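Local coordinates for protein endoglucanase (Clostridium thermocellum, PDB 2C26) that is probably a cellulase when whole; this piece joins its PKD domain to a beta-sandwich module that is probably carbohydrate-binding, at residues Q8-I13 and S34-G39; P177-Q182 and Q234-D239; Y184-T189 and P228-I233. All blocks are in the same frame, centred on the assembly; numbering follows the deposited sequence.

Contact 1: Q8-I13 and S34-G39; sequences QAPKAI and SIDEDG. With CA (calcium ion), chain B; EDO (1,2-ethanediol), chain H.
Gln-8 and Asp-38 meet at a calcium ion. Gln-8 gives its backbone O (2.4 Å from calcium). Asp-38 has CG between the backbone N and the carbonyl carbon (chi1 66°), which turns the carboxylate back over Gln-8. Its OD1 binds calcium at 2.4 Å, while OD2 accepts the N-H of Gln-8 at 3.0 Å on the syn side, 29° out of the carboxylate plane. Asp-36 reaches the same ion with CG swung away from its backbone N (chi1 -171°). Its carboxylate is bidentate, with OD1 and OD2 both 2.5 Å from calcium. These two bonds set the carboxylate; water 1 adds one to OD1 and links it to Ala-9 O and Glu-37 N. Water 3, Asn-7 and Asp-79 complete the site.

Further along, Lys-11 and Ile-35 exchange two backbone bonds as a single antiparallel bridge. Lys-11 lays CD against Ile-35 CG2 (3.8 Å). Water 2 joins its NZ to Glu-37 OE2, the charges being too far apart for a salt bridge. Ser-34 OG accepts the Ile-13 N-H at 3.1 Å and also bonds Ala-31 O. The arrangement is a calcium site that ties the N-terminal segment to a loop of the PKD domain's beta-sandwich.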
ATOM      1  N   GLN A   8      20.274  23.881 -30.098  1.00 38.65           N
ATOM      2  CA  GLN A   8      19.809  23.412 -28.809  1.00 37.17           C
ATOM      3  C   GLN A   8      18.671  22.427 -29.024  1.00 36.44           C
ATOM      4  O   GLN A   8      17.759  22.688 -29.804  1.00 35.86           O
ATOM      5  CB  GLN A   8      19.363  24.603 -27.953  1.00 37.27           C
ATOM      6  CG  GLN A   8      19.083  24.278 -26.483  1.00 36.03           C
ATOM      7  CD  GLN A   8      18.685  25.517 -25.694  1.00 36.39           C
ATOM      8  OE1 GLN A   8      17.722  25.502 -24.925  1.00 36.49           O
ATOM      9  NE2 GLN A   8      19.413  26.597 -25.900  1.00 31.52           N
ATOM     10  N   ALA A   9      18.734  21.291 -28.339  1.00 35.93           N
ATOM     11  CA  ALA A   9      17.678  20.282 -28.427  1.00 35.56           C
ATOM     12  C   ALA A   9      16.401  20.799 -27.752  1.00 35.42           C
ATOM     13  O   ALA A   9      16.474  21.625 -26.834  1.00 35.53           O
ATOM     14  CB  ALA A   9      18.145  18.951 -27.815  1.00 35.22           C
ATOM     15  N   PRO A  10      15.221  20.358 -28.240  1.00 35.78           N
ATOM     16  CA  PRO A  10      13.944  20.793 -27.660  1.00 35.72           C
ATOM     17  C   PRO A  10      13.628  20.240 -26.260  1.00 36.21           C
ATOM     18  O   PRO A  10      14.167  19.210 -25.853  1.00 36.48           O
ATOM     19  CB  PRO A  10      12.915  20.280 -28.670  1.00 35.71           C
ATOM     20  CG  PRO A  10      13.602  19.071 -29.312  1.00 35.32           C
ATOM     21  CD  PRO A  10      15.028  19.476 -29.414  1.00 35.31           C
ATOM     22  N   LYS A  11      12.747  20.943 -25.551  1.00 36.05           N
ATOM     23  CA  LYS A  11      12.139  20.472 -24.314  1.00 36.10           C
ATOM     24  C   LYS A  11      10.966  19.556 -24.684  1.00 35.90           C
ATOM     25  O   LYS A  11      10.074  19.976 -25.403  1.00 36.22           O
ATOM     26  CB  LYS A  11      11.640  21.677 -23.484  1.00 35.80           C
ATOM     27  CG  LYS A  11      10.872  21.296 -22.212  1.00 35.74           C
ATOM     28  CD  LYS A  11      10.010  22.433 -21.647  1.00 36.04           C
ATOM     29  CE  LYS A  11      10.842  23.559 -21.076  1.00 36.35           C
ATOM     30  NZ  LYS A  11       9.972  24.645 -20.541  1.00 36.74           N
ATOM     31  N   ALA A  12      10.988  18.313 -24.206  1.00 35.38           N
ATOM     32  CA  ALA A  12       9.910  17.350 -24.418  1.00 35.13           C
ATOM     33  C   ALA A  12       9.225  17.002 -23.101  1.00 35.06           C
ATOM     34  O   ALA A  12       9.877  16.618 -22.128  1.00 34.78           O
ATOM     35  CB  ALA A  12      10.440  16.080 -25.087  1.00 34.73           C
ATOM     36  N   ILE A  13       7.902  17.130 -23.088  1.00 34.84           N
ATOM     37  CA  ILE A  13       7.080  16.826 -21.921  1.00 34.76           C
ATOM     38  C   ILE A  13       5.636  16.710 -22.390  1.00 35.05           C
ATOM     39  O   ILE A  13       5.261  17.325 -23.385  1.00 34.94           O
ATOM     40  CB  ILE A  13       7.222  17.907 -20.790  1.00 35.09           C
ATOM     41  CG1 ILE A  13       6.558  17.429 -19.486  1.00 34.84           C
ATOM     42  CG2 ILE A  13       6.700  19.286 -21.240  1.00 34.47           C
ATOM     43  CD1 ILE A  13       7.190  17.971 -18.254  1.00 36.75           C
ATOM     44  N   SER A  34       5.870  21.298 -24.373  1.00 35.22           N
ATOM     45  CA  SER A  34       7.094  21.060 -25.127  1.00 35.14           C
ATOM     46  C   SER A  34       7.410  22.316 -25.918  1.00 35.17           C
ATOM     47  O   SER A  34       6.502  23.028 -26.336  1.00 35.62           O
ATOM     48  CB  SER A  34       6.955  19.875 -26.096  1.00 34.74           C
ATOM     49  OG  SER A  34       6.585  18.696 -25.428  1.00 33.80           O
ATOM     50  N   ILE A  35       8.699  22.570 -26.134  1.00 35.09           N
ATOM     51  CA  ILE A  35       9.143  23.774 -26.832  1.00 35.39           C
ATOM     52  C   ILE A  35      10.577  23.600 -27.324  1.00 35.48           C
ATOM     53  O   ILE A  35      11.410  22.981 -26.656  1.00 35.23           O
ATOM     54  CB  ILE A  35       9.005  25.064 -25.941  1.00 35.34           C
ATOM     55  CG1 ILE A  35       9.551  26.316 -26.646  1.00 36.12           C
ATOM     56  CG2 ILE A  35       9.660  24.884 -24.539  1.00 35.17           C
ATOM     57  CD1 ILE A  35       8.957  27.658 -26.114  1.00 35.06           C
ATOM     58  N   ASP A  36      10.851  24.147 -28.499  1.00 35.64           N
ATOM     59  CA  ASP A  36      12.220  24.319 -28.945  1.00 36.10           C
ATOM     60  C   ASP A  36      12.591  25.780 -28.721  1.00 36.35           C
ATOM     61  O   ASP A  36      11.978  26.670 -29.308  1.00 36.55           O
ATOM     62  CB  ASP A  36      12.378  23.933 -30.417  1.00 35.98           C
ATOM     63  CG  ASP A  36      13.829  23.897 -30.839  1.00 35.88           C
ATOM     64  OD1 ASP A  36      14.659  23.459 -30.021  1.00 35.74           O
ATOM     65  OD2 ASP A  36      14.163  24.300 -31.972  1.00 35.42           O
ATOM     66  N   GLU A  37      13.573  26.020 -27.851  1.00 36.43           N
ATOM     67  CA  GLU A  37      13.906  27.383 -27.410  1.00 36.99           C
ATOM     68  C   GLU A  37      14.502  28.276 -28.504  1.00 37.12           C
ATOM     69  O   GLU A  37      14.336  29.496 -28.470  1.00 37.37           O
ATOM     70  CB  GLU A  37      14.849  27.362 -26.194  1.00 36.83           C
ATOM     71  CG  GLU A  37      14.373  26.532 -24.999  1.00 36.43           C
ATOM     72  CD  GLU A  37      13.137  27.095 -24.319  1.00 38.27           C
ATOM     73  OE1 GLU A  37      12.763  28.259 -24.570  1.00 36.86           O
ATOM     74  OE2 GLU A  37      12.533  26.362 -23.515  1.00 40.85           O
ATOM     75  N   ASP A  38      15.209  27.667 -29.451  1.00 37.60           N
ATOM     76  CA  ASP A  38      15.919  28.407 -30.496  1.00 38.20           C
ATOM     77  C   ASP A  38      15.448  28.037 -31.917  1.00 38.71           C
ATOM     78  O   ASP A  38      16.165  28.276 -32.892  1.00 39.44           O
ATOM     79  CB  ASP A  38      17.426  28.158 -30.363  1.00 37.80           C
ATOM     80  CG  ASP A  38      17.798  26.722 -30.652  1.00 36.96           C
ATOM     81  OD1 ASP A  38      16.892  25.871 -30.648  1.00 35.66           O
ATOM     82  OD2 ASP A  38      18.980  26.437 -30.906  1.00 37.37           O
ATOM     83  N   GLY A  39      14.258  27.453 -32.030  1.00 38.83           N
ATOM     84  CA  GLY A  39      13.708  27.051 -33.332  1.00 38.82           C
ATOM     85  C   GLY A  39      12.251  26.672 -33.184  1.00 39.20           C
ATOM     86  O   GLY A  39      11.531  27.279 -32.396  1.00 39.58           O
TER
HETATM   87 CA    CA B 301      16.523  23.679 -31.601  1.00 36.70          CA
HETATM   88  C1  EDO H 405      15.313  22.912 -21.863  1.00 58.26           C
HETATM   89  O1  EDO H 405      14.668  22.077 -20.882  1.00 59.38           O
HETATM   90  C2  EDO H 405      15.972  22.041 -22.927  1.00 58.50           C
HETATM   91  O2  EDO H 405      16.363  22.833 -24.059  1.00 57.41           O
HETATM   92  O   HOH W   1      15.576  24.191 -27.486  1.00 33.69           O
HETATM   93  O   HOH W   2      10.643  27.474 -21.976  1.00 30.90           O
HETATM   94  O   HOH W   3      16.407  24.238 -34.098  1.00 33.79           O

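Contact 2: P177-Q182 and Q234-D239; sequences PIAAIQ and QVQTID
Pro-177 and Ile-238 begin the backbone pairing of two antiparallel strands, with Ile-238 N bonded to Pro-177 O. Ala-179 N gives a nearly straight bond to Gln-236 O (2.8 Å, 175° at the hydrogen). Gln-236 N then bonds Ala-180 O, and Gln-182 and Gln-234 exchange two bonds. The register slips by one residue between Ile-178 and Ala-180, which makes a beta bulge. The axes of strand segments 180-182 and 234-238 come within 4.8 Å.

Polar side chains meet at the pair Gln-182 and Gln-234. Gln-182 has CG between its N and carbonyl carbon (chi1 58°), and Gln-234 has CG opposite its N. Both side chains then run extended, side by side in the same direction. Gln-182 NE2 gives its N-H to Gln-234 OE1 at 2.8 Å, with the acceptor close to the Gln-182 amide plane. The two amide planes are 37° apart. Gln-182 OE1 is held by Ser-199 OG, so both ends of its amide are bonded. Gln-234 NE2 has a weak bond to Glu-151. Thr-237 OG1 turns outside the pair to Gly-146 O.

There are two apolar pairs. Ile-181 and Val-235 share the inner face. Ile-181 CG1 and CD1 both rest on Val-235 CG2, each at 3.8 Å. Phe-243, Ile-245 and Ile-170 of the second sheet cover them. At the bulge, Ala-179 CB touches Ile-238 CG2 at 3.5 Å. Two carbons lie against polar groups: Ala-179 CB is 3.7 Å from the Gln-236 amide NE2, and Pro-177 CB is 3.3 Å from Asp-239 O.

Ala-180, Gln-182 and Gln-234 look to the other face, where Trp-197 and Trp-201 pack on them. An apolar face turned to a second sheet, and a face of glutamines and tryptophans turned away from it, fit a beta-sandwich carbohydrate-binding module.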
ATOM      1  N   PRO A 177     -21.362  -3.755  16.116  1.00 46.90           N
ATOM      2  CA  PRO A 177     -20.747  -4.145  17.392  1.00 46.79           C
ATOM      3  C   PRO A 177     -19.348  -4.756  17.225  1.00 47.06           C
ATOM      4  O   PRO A 177     -19.059  -5.811  17.805  1.00 47.12           O
ATOM      5  CB  PRO A 177     -21.725  -5.184  17.937  1.00 46.71           C
ATOM      6  CG  PRO A 177     -22.308  -5.808  16.717  1.00 46.52           C
ATOM      7  CD  PRO A 177     -22.419  -4.702  15.709  1.00 46.74           C
ATOM      8  N   ILE A 178     -18.486  -4.090  16.456  1.00 47.06           N
ATOM      9  CA  ILE A 178     -17.141  -4.604  16.194  1.00 47.58           C
ATOM     10  C   ILE A 178     -15.998  -3.801  16.832  1.00 46.96           C
ATOM     11  O   ILE A 178     -16.096  -2.582  17.006  1.00 46.57           O
ATOM     12  CB  ILE A 178     -16.901  -4.892  14.687  1.00 47.67           C
ATOM     13  CG1 ILE A 178     -17.430  -3.770  13.809  1.00 48.15           C
ATOM     14  CG2 ILE A 178     -17.634  -6.156  14.300  1.00 48.97           C
ATOM     15  CD1 ILE A 178     -17.535  -4.142  12.328  1.00 48.36           C
ATOM     16  N   ALA A 179     -14.932  -4.513  17.202  1.00 46.30           N
ATOM     17  CA  ALA A 179     -13.755  -3.904  17.822  1.00 45.68           C
ATOM     18  C   ALA A 179     -12.611  -3.767  16.827  1.00 45.43           C
ATOM     19  O   ALA A 179     -11.866  -2.783  16.846  1.00 45.34           O
ATOM     20  CB  ALA A 179     -13.305  -4.719  19.024  1.00 45.74           C
ATOM     21  N   ALA A 180     -12.478  -4.771  15.967  1.00 45.06           N
ATOM     22  CA  ALA A 180     -11.377  -4.862  15.018  1.00 44.66           C
ATOM     23  C   ALA A 180     -11.748  -5.761  13.851  1.00 44.53           C
ATOM     24  O   ALA A 180     -12.659  -6.583  13.939  1.00 44.36           O
ATOM     25  CB  ALA A 180     -10.120  -5.392  15.707  1.00 44.42           C
ATOM     26  N   ILE A 181     -11.029  -5.588  12.753  1.00 44.65           N
ATOM     27  CA  ILE A 181     -11.190  -6.417  11.574  1.00 44.69           C
ATOM     28  C   ILE A 181      -9.785  -6.673  11.017  1.00 44.33           C
ATOM     29  O   ILE A 181      -8.888  -5.834  11.170  1.00 43.99           O
ATOM     30  CB  ILE A 181     -12.150  -5.763  10.531  1.00 44.65           C
ATOM     31  CG1 ILE A 181     -12.538  -6.762   9.438  1.00 45.12           C
ATOM     32  CG2 ILE A 181     -11.559  -4.480   9.933  1.00 45.11           C
ATOM     33  CD1 ILE A 181     -13.728  -6.319   8.584  1.00 45.38           C
ATOM     34  N   GLN A 182      -9.595  -7.831  10.393  1.00 43.80           N
ATOM     35  CA  GLN A 182      -8.296  -8.171   9.812  1.00 43.45           C
ATOM     36  C   GLN A 182      -8.353  -9.259   8.748  1.00 42.73           C
ATOM     37  O   GLN A 182      -8.789 -10.380   9.016  1.00 43.27           O
ATOM     38  CB  GLN A 182      -7.293  -8.565  10.901  1.00 43.59           C
ATOM     39  CG  GLN A 182      -7.690  -9.740  11.792  1.00 43.39           C
ATOM     40  CD  GLN A 182      -6.685  -9.966  12.901  1.00 43.97           C
ATOM     41  OE1 GLN A 182      -5.585  -9.412  12.875  1.00 46.88           O
ATOM     42  NE2 GLN A 182      -7.051 -10.777  13.883  1.00 44.49           N
ATOM     43  N   GLN A 234     -11.196 -11.927   9.472  1.00 41.90           N
ATOM     44  CA  GLN A 234     -11.698 -12.130  10.826  1.00 42.68           C
ATOM     45  C   GLN A 234     -12.213 -10.823  11.431  1.00 43.28           C
ATOM     46  O   GLN A 234     -11.532  -9.796  11.387  1.00 42.95           O
ATOM     47  CB  GLN A 234     -10.607 -12.746  11.716  1.00 42.14           C
ATOM     48  CG  GLN A 234     -11.002 -12.923  13.168  1.00 42.22           C
ATOM     49  CD  GLN A 234      -9.869 -13.480  14.009  1.00 43.70           C
ATOM     50  OE1 GLN A 234      -8.929 -12.767  14.348  1.00 45.42           O
ATOM     51  NE2 GLN A 234      -9.946 -14.770  14.335  1.00 43.31           N
ATOM     52  N   VAL A 235     -13.421 -10.874  11.989  1.00 44.05           N
ATOM     53  CA  VAL A 235     -13.985  -9.743  12.724  1.00 44.55           C
ATOM     54  C   VAL A 235     -14.059 -10.060  14.217  1.00 44.99           C
ATOM     55  O   VAL A 235     -14.541 -11.130  14.610  1.00 44.72           O
ATOM     56  CB  VAL A 235     -15.379  -9.372  12.180  1.00 44.84           C
ATOM     57  CG1 VAL A 235     -15.927  -8.161  12.882  1.00 44.41           C
ATOM     58  CG2 VAL A 235     -15.282  -9.077  10.704  1.00 45.42           C
ATOM     59  N   GLN A 236     -13.567  -9.143  15.046  1.00 45.72           N
ATOM     60  CA  GLN A 236     -13.749  -9.259  16.493  1.00 46.95           C
ATOM     61  C   GLN A 236     -14.984  -8.465  16.908  1.00 47.25           C
ATOM     62  O   GLN A 236     -15.070  -7.258  16.661  1.00 47.14           O
ATOM     63  CB  GLN A 236     -12.528  -8.757  17.269  1.00 47.03           C
ATOM     64  CG  GLN A 236     -12.679  -8.934  18.782  1.00 49.93           C
ATOM     65  CD  GLN A 236     -11.756  -8.042  19.615  1.00 53.91           C
ATOM     66  OE1 GLN A 236     -10.673  -7.642  19.168  1.00 56.40           O
ATOM     67  NE2 GLN A 236     -12.175  -7.748  20.847  1.00 53.93           N
ATOM     68  N   THR A 237     -15.929  -9.146  17.544  1.00 47.78           N
ATOM     69  CA  THR A 237     -17.154  -8.504  18.011  1.00 48.48           C
ATOM     70  C   THR A 237     -17.081  -8.206  19.514  1.00 49.20           C
ATOM     71  O   THR A 237     -16.354  -8.881  20.253  1.00 49.28           O
ATOM     72  CB  THR A 237     -18.414  -9.339  17.659  1.00 48.27           C
ATOM     73  OG1 THR A 237     -18.408 -10.573  18.381  1.00 47.25           O
ATOM     74  CG2 THR A 237     -18.472  -9.626  16.163  1.00 48.18           C
ATOM     75  N   ILE A 238     -17.829  -7.192  19.951  1.00 50.10           N
ATOM     76  CA  ILE A 238     -17.803  -6.723  21.351  1.00 50.94           C
ATOM     77  C   ILE A 238     -19.180  -6.585  22.022  1.00 51.33           C
ATOM     78  O   ILE A 238     -19.266  -6.365  23.238  1.00 51.70           O
ATOM     79  CB  ILE A 238     -17.044  -5.380  21.506  1.00 50.93           C
ATOM     80  CG1 ILE A 238     -17.410  -4.421  20.370  1.00 51.28           C
ATOM     81  CG2 ILE A 238     -15.552  -5.631  21.553  1.00 50.99           C
ATOM     82  CD1 ILE A 238     -17.579  -2.990  20.800  1.00 51.86           C
ATOM     83  N   ASP A 239     -20.244  -6.700  21.231  1.00 51.51           N
ATOM     84  CA  ASP A 239     -21.608  -6.648  21.754  1.00 51.81           C
ATOM     85  C   ASP A 239     -22.539  -7.434  20.835  1.00 51.86           C
ATOM     86  O   ASP A 239     -22.115  -7.903  19.772  1.00 52.01           O
ATOM     87  CB  ASP A 239     -22.082  -5.190  21.880  1.00 51.82           C
ATOM     88  CG  ASP A 239     -23.170  -5.008  22.937  1.00 52.28           C
ATOM     89  OD1 ASP A 239     -23.558  -5.997  23.599  1.00 52.45           O
ATOM     90  OD2 ASP A 239     -23.641  -3.865  23.105  1.00 52.94           O
TER

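Contact 3: Y184-T189 and P228-I233; sequences YIMPHT and PQQMGI
Tyr-184 lies with one face of its ring on the backbone of Gly-232, the tight part of this contact. Gly-232 has no side chain, so the ring can settle flat on the strand. Gly-232 CA is 4.0 Å from the ring centroid of Tyr-184, 23° off the normal, a CH-pi contact. CG of Tyr-184 stands between its own N and carbonyl carbon (chi1 68°), and this carries the ring across to the partner strand. The hydroxyl then donates to Gln-230 OE1 at 2.7 Å. That oxygen sits at the ring edge, near its plane, while the amide is turned 62° from the ring. Gln-230 NE2 bonds Asp-155, so both ends of its amide are held.

Met-186 runs alongside Gln-230 and brings CE to within 3.4 Å of OE1. In the backbone, Met-186 N bonds Gln-230 O at 2.6 Å. On the inner face, Ile-185 CD1 rests on Met-231 CB at 3.9 Å.

The strand pairing ends toward Pro-228 and Thr-189, both partly exposed, and this side is more open to solvent. Pro-187 CB comes only to 4.3 Å from Gln-229 CG. His-188 N bonds Pro-228 O at 3.1 Å. The proline still packs on the imidazole at about a right angle, with its O over one ring face. His-188 ND1 bonds Thr-189 O from above the carbonyl plane, which helps to hold the ring, and Trp-192 stacks with it. These inner strands of an antiparallel sheet, with Tyr-184 and Trp-197 stacked on the face away from the second sheet, fit a beta-sandwich module that is probably carbohydrate-binding.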
ATOM      1  N   TYR A 184      -6.441 -12.137   6.851  1.00 39.55           N
ATOM      2  CA  TYR A 184      -5.382 -13.007   7.328  1.00 39.26           C
ATOM      3  C   TYR A 184      -4.991 -14.061   6.307  1.00 39.34           C
ATOM      4  O   TYR A 184      -5.737 -14.373   5.375  1.00 39.25           O
ATOM      5  CB  TYR A 184      -5.739 -13.642   8.688  1.00 38.99           C
ATOM      6  CG  TYR A 184      -6.877 -14.653   8.637  1.00 38.75           C
ATOM      7  CD1 TYR A 184      -6.630 -16.012   8.379  1.00 38.81           C
ATOM      8  CD2 TYR A 184      -8.187 -14.252   8.863  1.00 37.67           C
ATOM      9  CE1 TYR A 184      -7.674 -16.938   8.341  1.00 38.09           C
ATOM     10  CE2 TYR A 184      -9.237 -15.162   8.824  1.00 38.27           C
ATOM     11  CZ  TYR A 184      -8.979 -16.493   8.561  1.00 38.46           C
ATOM     12  OH  TYR A 184     -10.041 -17.372   8.535  1.00 38.97           O
ATOM     13  N   ILE A 185      -3.781 -14.578   6.474  1.00 39.90           N
ATOM     14  CA  ILE A 185      -3.352 -15.768   5.761  1.00 39.80           C
ATOM     15  C   ILE A 185      -2.698 -16.700   6.779  1.00 39.25           C
ATOM     16  O   ILE A 185      -1.852 -16.288   7.563  1.00 38.79           O
ATOM     17  CB  ILE A 185      -2.452 -15.461   4.532  1.00 40.38           C
ATOM     18  CG1 ILE A 185      -2.093 -16.758   3.792  1.00 40.90           C
ATOM     19  CG2 ILE A 185      -1.176 -14.695   4.917  1.00 40.55           C
ATOM     20  CD1 ILE A 185      -3.029 -17.112   2.665  1.00 44.14           C
ATOM     21  N   MET A 186      -3.147 -17.949   6.789  1.00 38.43           N
ATOM     22  CA  MET A 186      -2.745 -18.910   7.809  1.00 37.56           C
ATOM     23  C   MET A 186      -2.276 -20.246   7.183  1.00 36.74           C
ATOM     24  O   MET A 186      -3.082 -21.184   7.017  1.00 36.68           O
ATOM     25  CB  MET A 186      -3.885 -19.111   8.829  1.00 37.66           C
ATOM     26  CG  MET A 186      -3.598 -20.111   9.972  1.00 36.75           C
ATOM     27  SD  MET A 186      -4.948 -20.144  11.177  1.00 38.63           S
ATOM     28  CE  MET A 186      -6.297 -20.790  10.192  1.00 38.38           C
ATOM     29  N   PRO A 187      -0.981 -20.309   6.794  1.00 35.63           N
ATOM     30  CA  PRO A 187      -0.298 -21.560   6.443  1.00 35.18           C
ATOM     31  C   PRO A 187      -0.244 -22.488   7.655  1.00 34.91           C
ATOM     32  O   PRO A 187      -0.181 -22.029   8.792  1.00 35.05           O
ATOM     33  CB  PRO A 187       1.129 -21.114   6.098  1.00 34.52           C
ATOM     34  CG  PRO A 187       1.042 -19.657   5.857  1.00 34.83           C
ATOM     35  CD  PRO A 187      -0.086 -19.142   6.665  1.00 35.39           C
ATOM     36  N   HIS A 188      -0.273 -23.785   7.404  1.00 34.17           N
ATOM     37  CA  HIS A 188      -0.288 -24.767   8.471  1.00 33.81           C
ATOM     38  C   HIS A 188       0.244 -26.064   7.866  1.00 33.73           C
ATOM     39  O   HIS A 188       0.151 -26.265   6.647  1.00 33.59           O
ATOM     40  CB  HIS A 188      -1.717 -24.938   9.038  1.00 33.79           C
ATOM     41  CG  HIS A 188      -2.740 -25.313   8.006  1.00 33.52           C
ATOM     42  ND1 HIS A 188      -3.003 -26.622   7.661  1.00 34.55           N
ATOM     43  CD2 HIS A 188      -3.542 -24.551   7.225  1.00 32.27           C
ATOM     44  CE1 HIS A 188      -3.926 -26.651   6.717  1.00 32.67           C
ATOM     45  NE2 HIS A 188      -4.267 -25.408   6.429  1.00 33.61           N
ATOM     46  N   THR A 189       0.817 -26.934   8.686  1.00 33.45           N
ATOM     47  CA  THR A 189       1.164 -28.263   8.203  1.00 33.93           C
ATOM     48  C   THR A 189      -0.157 -28.988   7.865  1.00 34.06           C
ATOM     49  O   THR A 189      -1.214 -28.632   8.400  1.00 34.89           O
ATOM     50  CB  THR A 189       1.975 -29.072   9.241  1.00 33.91           C
ATOM     51  OG1 THR A 189       1.248 -29.122  10.468  1.00 34.63           O
ATOM     52  CG2 THR A 189       3.371 -28.459   9.484  1.00 33.24           C
ATOM     53  N   PRO A 228      -0.375 -26.069   3.069  1.00 36.06           N
ATOM     54  CA  PRO A 228      -1.717 -25.601   2.745  1.00 36.43           C
ATOM     55  C   PRO A 228      -2.017 -24.311   3.513  1.00 36.24           C
ATOM     56  O   PRO A 228      -1.424 -24.066   4.556  1.00 36.24           O
ATOM     57  CB  PRO A 228      -2.622 -26.751   3.208  1.00 36.00           C
ATOM     58  CG  PRO A 228      -1.780 -27.554   4.141  1.00 35.92           C
ATOM     59  CD  PRO A 228      -0.391 -27.419   3.663  1.00 35.93           C
ATOM     60  N   GLN A 229      -2.897 -23.480   2.977  1.00 36.40           N
ATOM     61  CA  GLN A 229      -3.135 -22.160   3.549  1.00 36.41           C
ATOM     62  C   GLN A 229      -4.615 -21.890   3.712  1.00 37.06           C
ATOM     63  O   GLN A 229      -5.407 -22.234   2.839  1.00 37.28           O
ATOM     64  CB  GLN A 229      -2.533 -21.080   2.654  1.00 36.09           C
ATOM     65  CG  GLN A 229      -1.036 -21.204   2.376  1.00 35.87           C
ATOM     66  CD  GLN A 229      -0.620 -20.339   1.200  1.00 38.11           C
ATOM     67  OE1 GLN A 229      -1.471 -19.753   0.517  1.00 39.25           O
ATOM     68  NE2 GLN A 229       0.670 -20.254   0.955  1.00 36.94           N
ATOM     69  N   GLN A 230      -4.981 -21.272   4.827  1.00 36.83           N
ATOM     70  CA  GLN A 230      -6.287 -20.691   4.968  1.00 37.50           C
ATOM     71  C   GLN A 230      -6.153 -19.194   4.790  1.00 38.64           C
ATOM     72  O   GLN A 230      -5.299 -18.561   5.411  1.00 38.55           O
ATOM     73  CB  GLN A 230      -6.889 -20.990   6.334  1.00 36.96           C
ATOM     74  CG  GLN A 230      -8.325 -20.502   6.479  1.00 35.90           C
ATOM     75  CD  GLN A 230      -8.892 -20.834   7.835  1.00 35.85           C
ATOM     76  OE1 GLN A 230      -9.184 -19.943   8.637  1.00 37.11           O
ATOM     77  NE2 GLN A 230      -9.027 -22.121   8.115  1.00 34.69           N
ATOM     78  N   MET A 231      -6.997 -18.643   3.926  1.00 39.58           N
ATOM     79  CA  MET A 231      -7.071 -17.215   3.696  1.00 41.79           C
ATOM     80  C   MET A 231      -8.457 -16.754   4.138  1.00 40.51           C
ATOM     81  O   MET A 231      -9.446 -17.432   3.872  1.00 40.73           O
ATOM     82  CB  MET A 231      -6.860 -16.928   2.210  1.00 41.13           C
ATOM     83  CG  MET A 231      -6.736 -15.443   1.861  1.00 45.08           C
ATOM     84  SD  MET A 231      -6.777 -15.114   0.074  1.00 47.46           S
ATOM     85  CE  MET A 231      -8.515 -15.205  -0.204  1.00 45.95           C
ATOM     86  N   GLY A 232      -8.542 -15.614   4.814  1.00 40.21           N
ATOM     87  CA  GLY A 232      -9.854 -15.088   5.179  1.00 40.30           C
ATOM     88  C   GLY A 232      -9.859 -13.712   5.807  1.00 40.51           C
ATOM     89  O   GLY A 232      -8.841 -13.015   5.817  1.00 40.67           O
ATOM     90  N   ILE A 233     -11.026 -13.321   6.312  1.00 40.70           N
ATOM     91  CA  ILE A 233     -11.206 -12.073   7.053  1.00 41.10           C
ATOM     92  C   ILE A 233     -11.824 -12.408   8.403  1.00 41.54           C
ATOM     93  O   ILE A 233     -12.833 -13.112   8.468  1.00 41.93           O
ATOM     94  CB  ILE A 233     -12.100 -11.047   6.272  1.00 41.21           C
ATOM     95  CG1 ILE A 233     -11.430 -10.667   4.945  1.00 41.83           C
ATOM     96  CG2 ILE A 233     -12.336  -9.773   7.104  1.00 40.88           C
ATOM     97  CD1 ILE A 233     -12.382 -10.250   3.869  1.00 42.56           C
TER

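In the fold
From the N terminus, contact 1 comes first and closes a short loop within the PKD domain. The chain then passes through the rest of that domain into the second module. There strand 178-187 opens contacts 2 and 3. Strand 194-203 follows in the same sheet and strand 211-218 in the other. Strand 229-238 returns and closes contact 3 first, then contact 2, so contact 3 is nested inside contact 2. The two are successive parts of one strand pair and touch where Ile-181 packs on Ile-233. Contact 1 lies on the opposite side of the chain's centre, its centre about 59 Å from that of contact 2.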